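Local coordinates for protein Ufm1-specific protease (Caenorhabditis elegans, PDB 5EJJ) that acts as a thiol protease that cleaves the peptide bond at the C-terminal glycine of the ubiquitin-like modifier ufm-1, releasing it from its target proteins, at residues 449-454 with 460-465; 54-59 with 319-324; 41-46 with 123-128; 69-74 with 260-265. All blocks are in the same frame, centred on the assembly; numbering follows the deposited sequence.

Interaction 1 (449-454 with 460-465); sequences EISFVL and LECRFI
Leu454 of helix 447-457 meets Leu460 and Cys462 on the buried side of this contact. CG of Leu454 lies 3.9 Å from CD2 of Leu460, and the two side chains cross obliquely. CD2 of Leu454 reaches SG of Cys462 at 4.1 Å. At the turn between helix and strand, N of Leu460 makes a weak hydrogen bond to O of Leu454, 3.3 Å long and bent to 126°. Phe401 and Phe408 of helix 396-409 cover the two leucines, and Val555 of strand 552-557 packs on Cys462. The solvent side is different. There the exposed Phe464 lays its ring by an edge against the buried Ser451. OG of Ser451 sits near the ring plane, 3.1 Å from CZ of Phe464. It stands there because OG is anti to the backbone N (chi1 163°), and CB of Ser451 touches the same edge. Segments 449-454 and 462-465 run antiparallel, at 173°, as successive elements of the peptidase C78 domain. Helix 396-409 begins at Cys396, the probable active-site cysteine of this thiol protease. The chemistry is mainly apolar, so the helix is held to the strand chiefly by shape and burial, with a single weak backbone bond at the turn.

Interaction 2 (54-59 with 319-324); sequences AEDLTE and RIRLHK
Asp56 and Arg321 form a salt bridge between a loop of the MPN domain and helix 312-325. The side chain of Arg321 can be followed outward from the helix. CB, CG, CD and NE carry the group toward the loop, and the first atom to come near Asp56 is CZ. CG is anti to the backbone N (chi1 165°), and the chain then bends at chi2, which swings the guanidinium toward Asp56. CZ comes to 3.8 Å from OD1 of Asp56. At the tip, NH1 of Arg321 donates a nearly straight hydrogen bond to OD1 of Asp56, 2.8 Å long with an angle of 160°. NH2 of Arg321 stays farther off, 4.0 Å from the same OD1. The oxygen lies in the guanidinium plane, at its edge. NH1 in turn reaches OD1 from above the carboxylate plane. The two flat groups are turned 47° apart, and the bridge is single rather than a two-pronged pairing. An asparagine in place of Asp56 would probably leave the Arg321 guanidinium without its opposite charge and freer to swing toward solvent. Arg321 and Asp56 both also touch Asn61. Asn61 belongs to helix 59-68, whose N-cap is Thr58: OG1 of Thr58 accepts a hydrogen bond from N of Asn61. The salt bridge therefore sits at the surface where the loop leaves strand 45-53 and enters helix 59-68. Close by, Leu322 of helix 312-325 packs on Phe64 of helix 59-68.

Interaction 3 (41-46 with 123-128); sequences KARKQV and LMEGAS
NH1 of Arg43 is held by both carboxylate oxygens of Glu125. OE2 of Glu125 is the nearer, 3.2 Å from NH1, but its bond is bent to 135°. OE1 of Glu125 lies 3.4 Å from NH1 on a straighter line of 159°. Both hydrogen bonds are weak, so the pair is mainly a salt bridge. OE1 lies in the guanidinium plane at its edge, where NH2 of Arg43 also comes to 3.5 Å from it. OE2 meets the group obliquely. The two planes are turned 46° apart. The Arg43 chain bends at chi3, and this turn near its end brings the guanidinium up to the Glu125 carboxylate. Glu125 comes from the opposite direction as an extended chain. Arg43 sits in the turn of the hairpin formed by strands 33-40 and 45-53. The turn closes with a G1 beta bulge, in which Lys44 and Gln45 both face Arg40 and Lys44 has left-handed backbone angles. Gln45 then lays its OE1 over the centre of the Arg43 guanidinium, 3.3 Å above the plane. This oxygen also accepts a hydrogen bond from NH1 of Arg40. An alanine in place of Glu125 would probably leave the Arg43 guanidinium without its carboxylate and free to turn away from the 123-128 segment. Next to Glu125, Gly126 takes backbone angles at which a CB would press on O of Glu125. From there the chain enters strand 127-139, where OG of Ser128 is hydrogen-bonded to O of Pro195.

Interaction 4 (69-74 with 260-265); sequences LSADIE and SREAFN
Ala71 points its methyl group at helix 253-280, against Glu262 and Ala263. It does so from a type I beta turn, Ser70 to Ile73, which links helix 59-68 to strand 74-81 of the MPN domain. The turn is closed by a hydrogen bond from N of Ile73 to O of Ser70. The fit is close because both main partners are small. CA of Ala71 and CA of Ala263 are 5.0 Å apart. CB of Ala71 rests 3.7 Å from N of Ala263, directly on the helix backbone. The Ala263 methyl group does not point back at the turn. It projects past it, with its CB 4.0 Å from CB of Ala71, and also packs on Val243 and Phe245 of strand 235-247. Glu262 flanks the alanine on the helix surface. Its CG is anti to the backbone N (chi1 178°), which sets that methylene beside the turn, 4.0 Å from CB of Ala71. The chain then bends at chi2, and OE2 of Glu262 forms a salt bridge with NE of Arg266. Arg266, one helical turn on, ties the same loop down. Its NH2 donates to O of Ile73 and its NH1 to O of Leu69. The contact between the two segments is thus apolar, while polar anchoring of the turn comes from the neighbouring arginine. Beside the methyl contact, the aliphatic part of Glu262 also touches the turn backbone, with CG 3.9 Å from O of Ala71.

Overall arrangement
Interactions 3 and 4 are neighbours, with centres about 13 Å apart. They touch where CB of Lys41 packs 3.6 Å from OE1 of Glu74. Arg40 joins them too, bonded to Gln45 on one side and to Asp72 on the other. Interaction 2 lies about 21 Å from interaction 4 and about 25 Å from interaction 3, centre to centre. Interactions 2 and 4 each fasten a loop of the MPN domain to a helix of the following UfSP2 N-terminal region. Interaction 1 stands apart in the peptidase domain, its centre about 39 to 45 Å from the others. All four lie away from the probable active-site residues Cys396, Asp520 and His522; interaction 1 shares their domain.

Interaction 1 (449-454 with 460-465)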
# COMPACT_ATOMS: atom_id res chain seq x y z
N GLU A 449 11.80 -20.01 21.52
CA GLU A 449 10.43 -19.78 21.97
C GLU A 449 9.68 -18.82 21.04
O GLU A 449 8.49 -19.00 20.79
CB GLU A 449 10.40 -19.28 23.41
CG GLU A 449 11.49 -18.30 23.76
CD GLU A 449 12.78 -18.98 24.15
OE1 GLU A 449 13.74 -18.96 23.35
OE2 GLU A 449 12.83 -19.57 25.24
N ILE A 450 10.38 -17.79 20.55
CA ILE A 450 9.88 -16.92 19.49
C ILE A 450 9.26 -17.76 18.38
O ILE A 450 8.12 -17.54 17.98
CB ILE A 450 11.01 -16.03 18.90
CG1 ILE A 450 11.16 -14.75 19.72
CG2 ILE A 450 10.76 -15.70 17.43
CD1 ILE A 450 12.10 -13.76 19.07
N SER A 451 9.99 -18.77 17.92
CA SER A 451 9.49 -19.65 16.88
C SER A 451 8.27 -20.42 17.35
O SER A 451 7.42 -20.82 16.54
CB SER A 451 10.59 -20.62 16.45
OG SER A 451 10.04 -21.72 15.74
N PHE A 452 8.17 -20.62 18.66
CA PHE A 452 7.12 -21.44 19.25
C PHE A 452 5.82 -20.65 19.49
O PHE A 452 4.74 -21.11 19.10
CB PHE A 452 7.64 -22.06 20.56
CG PHE A 452 6.64 -22.97 21.24
CD1 PHE A 452 6.45 -24.27 20.79
CD2 PHE A 452 5.92 -22.52 22.35
CE1 PHE A 452 5.53 -25.11 21.42
CE2 PHE A 452 5.00 -23.35 22.98
CZ PHE A 452 4.81 -24.64 22.52
N VAL A 453 5.95 -19.48 20.13
CA VAL A 453 4.84 -18.54 20.32
C VAL A 453 4.14 -18.23 18.99
O VAL A 453 2.92 -18.31 18.87
CB VAL A 453 5.35 -17.21 20.93
CG1 VAL A 453 4.20 -16.25 21.18
CG2 VAL A 453 6.11 -17.47 22.21
N LEU A 454 4.95 -17.87 18.01
CA LEU A 454 4.55 -17.76 16.61
C LEU A 454 3.80 -18.98 16.07
O LEU A 454 2.95 -18.84 15.19
CB LEU A 454 5.81 -17.57 15.76
CG LEU A 454 5.88 -16.44 14.75
CD1 LEU A 454 5.14 -15.21 15.27
CD2 LEU A 454 7.35 -16.14 14.52
N LEU A 460 1.90 -20.75 12.65
CA LEU A 460 2.90 -20.21 11.75
C LEU A 460 4.20 -21.00 11.81
O LEU A 460 4.82 -21.15 12.86
CB LEU A 460 3.14 -18.74 12.11
CG LEU A 460 3.72 -17.83 11.04
CD1 LEU A 460 2.98 -18.04 9.74
CD2 LEU A 460 3.61 -16.39 11.53
N GLU A 461 4.60 -21.51 10.65
CA GLU A 461 5.79 -22.33 10.54
C GLU A 461 7.06 -21.50 10.27
O GLU A 461 7.03 -20.56 9.48
CB GLU A 461 5.59 -23.37 9.44
CG GLU A 461 6.72 -24.39 9.35
CD GLU A 461 6.82 -25.02 7.98
OE1 GLU A 461 5.77 -25.20 7.33
OE2 GLU A 461 7.97 -25.33 7.56
N CYS A 462 8.17 -21.83 10.94
CA CYS A 462 9.44 -21.17 10.67
C CYS A 462 10.48 -22.08 10.04
O CYS A 462 10.35 -23.31 10.05
CB CYS A 462 10.04 -20.59 11.94
SG CYS A 462 9.03 -19.37 12.74
N ARG A 463 11.51 -21.45 9.49
CA ARG A 463 12.74 -22.13 9.10
C ARG A 463 13.90 -21.60 9.94
O ARG A 463 13.91 -20.44 10.36
CB ARG A 463 13.00 -21.98 7.60
CG ARG A 463 12.13 -22.93 6.79
CD ARG A 463 12.35 -22.78 5.28
NE ARG A 463 13.76 -22.82 4.91
CZ ARG A 463 14.20 -23.10 3.69
NH1 ARG A 463 13.33 -23.38 2.72
NH2 ARG A 463 15.50 -23.10 3.43
N PHE A 464 14.86 -22.47 10.23
CA PHE A 464 15.93 -22.12 11.16
C PHE A 464 17.29 -22.09 10.46
O PHE A 464 17.56 -22.90 9.57
CB PHE A 464 15.95 -23.08 12.35
CG PHE A 464 14.62 -23.23 13.05
CD1 PHE A 464 14.35 -22.53 14.22
CD2 PHE A 464 13.64 -24.07 12.54
CE1 PHE A 464 13.14 -22.67 14.86
CE2 PHE A 464 12.42 -24.21 13.17
CZ PHE A 464 12.17 -23.51 14.33
N ILE A 465 18.13 -21.15 10.88
CA ILE A 465 19.50 -21.07 10.40
C ILE A 465 20.44 -20.94 11.60
O ILE A 465 20.43 -19.93 12.31
CB ILE A 465 19.69 -19.87 9.44
CG1 ILE A 465 19.24 -20.24 8.03
CG2 ILE A 465 21.14 -19.44 9.38
CD1 ILE A 465 19.43 -19.10 7.05

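Interaction 2 (54-59 with 319-324)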
# COMPACT_ATOMS: atom_id res chain seq x y z
N ALA A 54 -11.63 -10.10 -22.72
CA ALA A 54 -12.68 -9.40 -23.45
C ALA A 54 -14.00 -9.24 -22.69
O ALA A 54 -14.73 -8.27 -22.94
CB ALA A 54 -12.91 -10.04 -24.80
N GLU A 55 -14.31 -10.17 -21.78
CA GLU A 55 -15.52 -10.04 -20.95
C GLU A 55 -15.50 -8.69 -20.26
O GLU A 55 -16.48 -7.94 -20.29
CB GLU A 55 -15.62 -11.11 -19.85
CG GLU A 55 -15.41 -12.52 -20.29
CD GLU A 55 -14.01 -13.00 -19.99
OE1 GLU A 55 -13.16 -12.94 -20.91
OE2 GLU A 55 -13.77 -13.43 -18.83
N ASP A 56 -14.36 -8.39 -19.63
CA ASP A 56 -14.25 -7.25 -18.74
C ASP A 56 -13.95 -5.94 -19.44
O ASP A 56 -13.80 -4.92 -18.77
CB ASP A 56 -13.21 -7.54 -17.67
CG ASP A 56 -13.41 -8.90 -17.01
OD1 ASP A 56 -14.34 -9.05 -16.18
OD2 ASP A 56 -12.62 -9.83 -17.34
N LEU A 57 -13.88 -5.94 -20.77
CA LEU A 57 -13.69 -4.68 -21.50
C LEU A 57 -15.00 -3.93 -21.70
O LEU A 57 -15.17 -3.23 -22.71
CB LEU A 57 -12.99 -4.90 -22.83
CG LEU A 57 -11.56 -5.40 -22.66
CD1 LEU A 57 -10.98 -5.83 -23.99
CD2 LEU A 57 -10.68 -4.34 -22.03
N THR A 58 -15.91 -4.08 -20.73
CA THR A 58 -17.19 -3.39 -20.69
C THR A 58 -17.05 -1.95 -20.20
O THR A 58 -16.22 -1.67 -19.34
CB THR A 58 -18.14 -4.09 -19.71
OG1 THR A 58 -17.52 -4.18 -18.42
CG2 THR A 58 -18.47 -5.48 -20.18
N GLU A 59 -17.88 -1.06 -20.72
CA GLU A 59 -18.01 0.29 -20.18
C GLU A 59 -18.30 0.31 -18.68
O GLU A 59 -17.92 1.24 -17.99
CB GLU A 59 -19.11 1.05 -20.91
CG GLU A 59 -18.64 2.31 -21.60
CD GLU A 59 -18.64 3.53 -20.68
OE1 GLU A 59 -19.73 3.91 -20.19
OE2 GLU A 59 -17.55 4.11 -20.45
N ARG A 319 -12.35 -9.75 -3.34
CA ARG A 319 -10.93 -9.52 -3.30
C ARG A 319 -10.26 -10.17 -4.52
O ARG A 319 -9.45 -9.53 -5.20
CB ARG A 319 -10.35 -10.03 -1.99
CG ARG A 319 -10.01 -8.90 -1.06
CD ARG A 319 -10.29 -9.25 0.38
NE ARG A 319 -9.61 -10.47 0.78
CZ ARG A 319 -10.17 -11.46 1.46
NH1 ARG A 319 -11.44 -11.39 1.84
NH2 ARG A 319 -9.44 -12.53 1.77
N ILE A 320 -10.62 -11.40 -4.83
CA ILE A 320 -10.04 -12.06 -6.00
C ILE A 320 -10.42 -11.32 -7.28
O ILE A 320 -9.59 -11.06 -8.15
CB ILE A 320 -10.43 -13.56 -6.06
CG1 ILE A 320 -9.53 -14.35 -5.13
CG2 ILE A 320 -10.31 -14.11 -7.48
CD1 ILE A 320 -10.26 -15.38 -4.37
N ARG A 321 -11.69 -10.96 -7.39
CA ARG A 321 -12.18 -10.25 -8.56
C ARG A 321 -11.39 -8.97 -8.71
O ARG A 321 -10.89 -8.65 -9.80
CB ARG A 321 -13.66 -9.95 -8.39
CG ARG A 321 -14.22 -8.92 -9.34
CD ARG A 321 -14.78 -9.54 -10.61
NE ARG A 321 -15.66 -8.59 -11.31
CZ ARG A 321 -15.68 -8.41 -12.63
NH1 ARG A 321 -14.86 -9.12 -13.41
NH2 ARG A 321 -16.51 -7.52 -13.17
N LEU A 322 -11.24 -8.26 -7.60
CA LEU A 322 -10.52 -7.00 -7.60
C LEU A 322 -9.06 -7.16 -8.03
O LEU A 322 -8.57 -6.33 -8.78
CB LEU A 322 -10.63 -6.31 -6.24
CG LEU A 322 -11.93 -5.58 -5.92
CD1 LEU A 322 -11.65 -4.50 -4.95
CD2 LEU A 322 -12.56 -4.98 -7.14
N HIS A 323 -8.39 -8.22 -7.57
CA HIS A 323 -7.03 -8.54 -8.02
C HIS A 323 -6.94 -8.63 -9.55
O HIS A 323 -6.00 -8.10 -10.18
CB HIS A 323 -6.54 -9.85 -7.41
CG HIS A 323 -5.94 -9.71 -6.05
ND1 HIS A 323 -6.66 -9.30 -4.94
CD2 HIS A 323 -4.68 -9.93 -5.60
CE1 HIS A 323 -5.87 -9.27 -3.88
NE2 HIS A 323 -4.66 -9.65 -4.26
N LYS A 324 -7.91 -9.28 -10.17
CA LYS A 324 -7.93 -9.38 -11.62
C LYS A 324 -8.18 -8.03 -12.29
O LYS A 324 -7.62 -7.73 -13.35
CB LYS A 324 -8.98 -10.41 -12.07
CG LYS A 324 -8.53 -11.85 -11.90
CD LYS A 324 -9.65 -12.84 -12.12
CE LYS A 324 -9.38 -14.14 -11.35
NZ LYS A 324 -10.51 -15.10 -11.42

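Interaction 3 (41-46 with 123-128)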
# COMPACT_ATOMS: atom_id res chain seq x y z
N LYS A 41 -3.48 13.36 -17.80
CA LYS A 41 -3.70 13.84 -19.17
C LYS A 41 -2.96 15.11 -19.52
O LYS A 41 -2.51 15.26 -20.63
CB LYS A 41 -5.19 14.05 -19.42
CG LYS A 41 -5.58 14.22 -20.87
CD LYS A 41 -7.01 13.75 -21.04
CE LYS A 41 -7.77 14.47 -22.14
NZ LYS A 41 -9.24 14.46 -21.79
N ALA A 42 -2.85 16.04 -18.58
CA ALA A 42 -2.22 17.32 -18.91
C ALA A 42 -0.75 17.11 -19.19
O ALA A 42 -0.24 17.59 -20.20
CB ALA A 42 -2.41 18.32 -17.79
N ARG A 43 -0.07 16.39 -18.30
CA ARG A 43 1.37 16.20 -18.46
C ARG A 43 1.73 14.96 -19.26
O ARG A 43 2.89 14.57 -19.30
CB ARG A 43 2.12 16.26 -17.12
CG ARG A 43 1.87 15.13 -16.19
CD ARG A 43 2.47 15.47 -14.84
NE ARG A 43 3.86 15.05 -14.69
CZ ARG A 43 4.37 14.65 -13.52
NH1 ARG A 43 3.60 14.63 -12.44
NH2 ARG A 43 5.65 14.29 -13.43
N LYS A 44 0.74 14.38 -19.92
CA LYS A 44 0.93 13.28 -20.84
C LYS A 44 1.79 12.18 -20.25
O LYS A 44 2.78 11.77 -20.85
CB LYS A 44 1.49 13.78 -22.15
CG LYS A 44 0.47 14.55 -22.94
CD LYS A 44 1.06 15.08 -24.23
CE LYS A 44 -0.02 15.26 -25.30
NZ LYS A 44 -0.86 16.47 -25.08
N GLN A 45 1.39 11.73 -19.05
CA GLN A 45 2.13 10.75 -18.27
C GLN A 45 1.24 9.57 -17.88
O GLN A 45 0.29 9.75 -17.15
CB GLN A 45 2.71 11.42 -17.03
CG GLN A 45 3.59 10.51 -16.22
CD GLN A 45 3.91 11.09 -14.88
OE1 GLN A 45 3.07 11.69 -14.24
NE2 GLN A 45 5.15 10.91 -14.45
N VAL A 46 1.52 8.38 -18.38
CA VAL A 46 0.67 7.23 -18.08
C VAL A 46 0.97 6.71 -16.69
O VAL A 46 2.12 6.53 -16.36
CB VAL A 46 0.91 6.10 -19.11
CG1 VAL A 46 0.20 4.85 -18.70
CG2 VAL A 46 0.45 6.53 -20.49
N LEU A 123 7.78 7.95 -10.57
CA LEU A 123 7.96 7.97 -9.11
C LEU A 123 6.75 8.50 -8.35
O LEU A 123 5.95 9.26 -8.90
CB LEU A 123 9.16 8.85 -8.75
CG LEU A 123 10.53 8.53 -9.36
CD1 LEU A 123 11.53 9.61 -9.02
CD2 LEU A 123 11.03 7.18 -8.92
N MET A 124 6.61 8.12 -7.07
CA MET A 124 5.56 8.70 -6.24
C MET A 124 5.78 10.19 -6.18
O MET A 124 6.88 10.66 -6.43
CB MET A 124 5.56 8.13 -4.84
CG MET A 124 4.65 6.95 -4.73
SD MET A 124 4.90 6.05 -3.22
CE MET A 124 6.67 6.27 -3.00
N GLU A 125 4.75 10.92 -5.81
CA GLU A 125 4.81 12.36 -5.87
C GLU A 125 3.62 12.86 -5.09
O GLU A 125 2.55 12.26 -5.17
CB GLU A 125 4.69 12.76 -7.32
CG GLU A 125 5.21 14.11 -7.65
CD GLU A 125 5.14 14.39 -9.15
OE1 GLU A 125 5.64 13.55 -9.96
OE2 GLU A 125 4.56 15.44 -9.50
N GLY A 126 3.80 13.91 -4.29
CA GLY A 126 2.69 14.59 -3.64
C GLY A 126 2.29 14.13 -2.25
O GLY A 126 2.70 13.07 -1.76
N ALA A 127 1.48 14.95 -1.60
CA ALA A 127 0.90 14.58 -0.32
C ALA A 127 -0.53 14.07 -0.54
O ALA A 127 -1.10 14.25 -1.61
CB ALA A 127 0.91 15.77 0.62
N SER A 128 -1.09 13.40 0.47
CA SER A 128 -2.49 13.00 0.44
C SER A 128 -3.33 13.88 1.35
O SER A 128 -3.12 13.85 2.56
CB SER A 128 -2.65 11.56 0.91
OG SER A 128 -2.21 10.65 -0.07

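Interaction 4 (69-74 with 260-265)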
# COMPACT_ATOMS: atom_id res chain seq x y z
N LEU A 69 -9.29 5.07 -8.92
CA LEU A 69 -8.00 5.70 -9.03
C LEU A 69 -8.03 7.12 -8.46
O LEU A 69 -9.10 7.70 -8.28
CB LEU A 69 -7.59 5.73 -10.49
CG LEU A 69 -7.79 4.36 -11.12
CD1 LEU A 69 -7.45 4.41 -12.57
CD2 LEU A 69 -6.91 3.38 -10.42
N SER A 70 -6.85 7.67 -8.18
CA SER A 70 -6.75 9.01 -7.62
C SER A 70 -7.28 10.03 -8.57
O SER A 70 -7.14 9.90 -9.78
CB SER A 70 -5.32 9.36 -7.26
OG SER A 70 -5.00 8.87 -5.98
N ALA A 71 -7.85 11.08 -7.99
CA ALA A 71 -8.67 12.06 -8.69
C ALA A 71 -7.95 12.78 -9.82
O ALA A 71 -8.60 13.23 -10.76
CB ALA A 71 -9.24 13.04 -7.71
N ASP A 72 -6.62 12.88 -9.76
CA ASP A 72 -5.88 13.54 -10.82
C ASP A 72 -5.65 12.66 -12.06
O ASP A 72 -5.10 13.10 -13.06
CB ASP A 72 -4.55 14.05 -10.30
CG ASP A 72 -3.57 12.94 -10.00
OD1 ASP A 72 -3.89 12.02 -9.21
OD2 ASP A 72 -2.46 12.97 -10.57
N ILE A 73 -6.11 11.43 -11.99
CA ILE A 73 -5.85 10.44 -13.01
C ILE A 73 -7.13 10.08 -13.74
O ILE A 73 -8.17 9.89 -13.13
CB ILE A 73 -5.27 9.20 -12.35
CG1 ILE A 73 -3.90 9.54 -11.80
CG2 ILE A 73 -5.19 8.04 -13.31
CD1 ILE A 73 -3.12 8.35 -11.39
N GLU A 74 -7.07 9.99 -15.06
CA GLU A 74 -8.24 9.59 -15.82
C GLU A 74 -7.85 8.68 -16.98
O GLU A 74 -6.68 8.47 -17.25
CB GLU A 74 -8.92 10.82 -16.38
CG GLU A 74 -8.10 11.51 -17.41
CD GLU A 74 -8.57 12.93 -17.64
OE1 GLU A 74 -7.93 13.87 -17.10
OE2 GLU A 74 -9.59 13.10 -18.35
N SER A 260 -10.53 17.69 -4.86
CA SER A 260 -11.32 17.25 -3.71
C SER A 260 -12.71 16.84 -4.16
O SER A 260 -13.29 15.88 -3.67
CB SER A 260 -11.49 18.42 -2.77
OG SER A 260 -12.38 19.34 -3.39
N ARG A 261 -13.24 17.60 -5.10
CA ARG A 261 -14.58 17.40 -5.57
C ARG A 261 -14.66 16.13 -6.38
O ARG A 261 -15.49 15.27 -6.10
CB ARG A 261 -15.00 18.59 -6.40
CG ARG A 261 -16.45 18.65 -6.64
CD ARG A 261 -16.82 19.68 -7.66
NE ARG A 261 -18.24 19.52 -7.96
CZ ARG A 261 -18.71 18.88 -9.02
NH1 ARG A 261 -17.88 18.38 -9.93
NH2 ARG A 261 -20.03 18.77 -9.17
N GLU A 262 -13.80 15.99 -7.39
CA GLU A 262 -13.72 14.74 -8.16
C GLU A 262 -13.46 13.54 -7.26
O GLU A 262 -14.01 12.45 -7.49
CB GLU A 262 -12.62 14.81 -9.22
CG GLU A 262 -12.45 13.52 -10.05
CD GLU A 262 -13.59 13.27 -11.04
OE1 GLU A 262 -14.38 14.20 -11.33
OE2 GLU A 262 -13.70 12.11 -11.53
N ALA A 263 -12.62 13.74 -6.25
CA ALA A 263 -12.28 12.69 -5.30
C ALA A 263 -13.55 12.19 -4.63
O ALA A 263 -13.83 10.97 -4.61
CB ALA A 263 -11.29 13.21 -4.29
N PHE A 264 -14.33 13.13 -4.10
CA PHE A 264 -15.60 12.83 -3.44
C PHE A 264 -16.62 12.16 -4.38
O PHE A 264 -17.33 11.24 -3.96
CB PHE A 264 -16.22 14.08 -2.83
CG PHE A 264 -17.59 13.85 -2.31
CD1 PHE A 264 -18.69 14.23 -3.03
CD2 PHE A 264 -17.78 13.15 -1.12
CE1 PHE A 264 -19.97 13.97 -2.56
CE2 PHE A 264 -19.06 12.88 -0.65
CZ PHE A 264 -20.16 13.30 -1.36
N ASN A 265 -16.70 12.62 -5.62
CA ASN A 265 -17.64 12.02 -6.55
C ASN A 265 -17.28 10.58 -6.91
O ASN A 265 -18.17 9.75 -7.08
CB ASN A 265 -17.84 12.88 -7.80
CG ASN A 265 -18.43 14.26 -7.49
OD1 ASN A 265 -18.93 14.52 -6.39
ND2 ASN A 265 -18.36 15.15 -8.47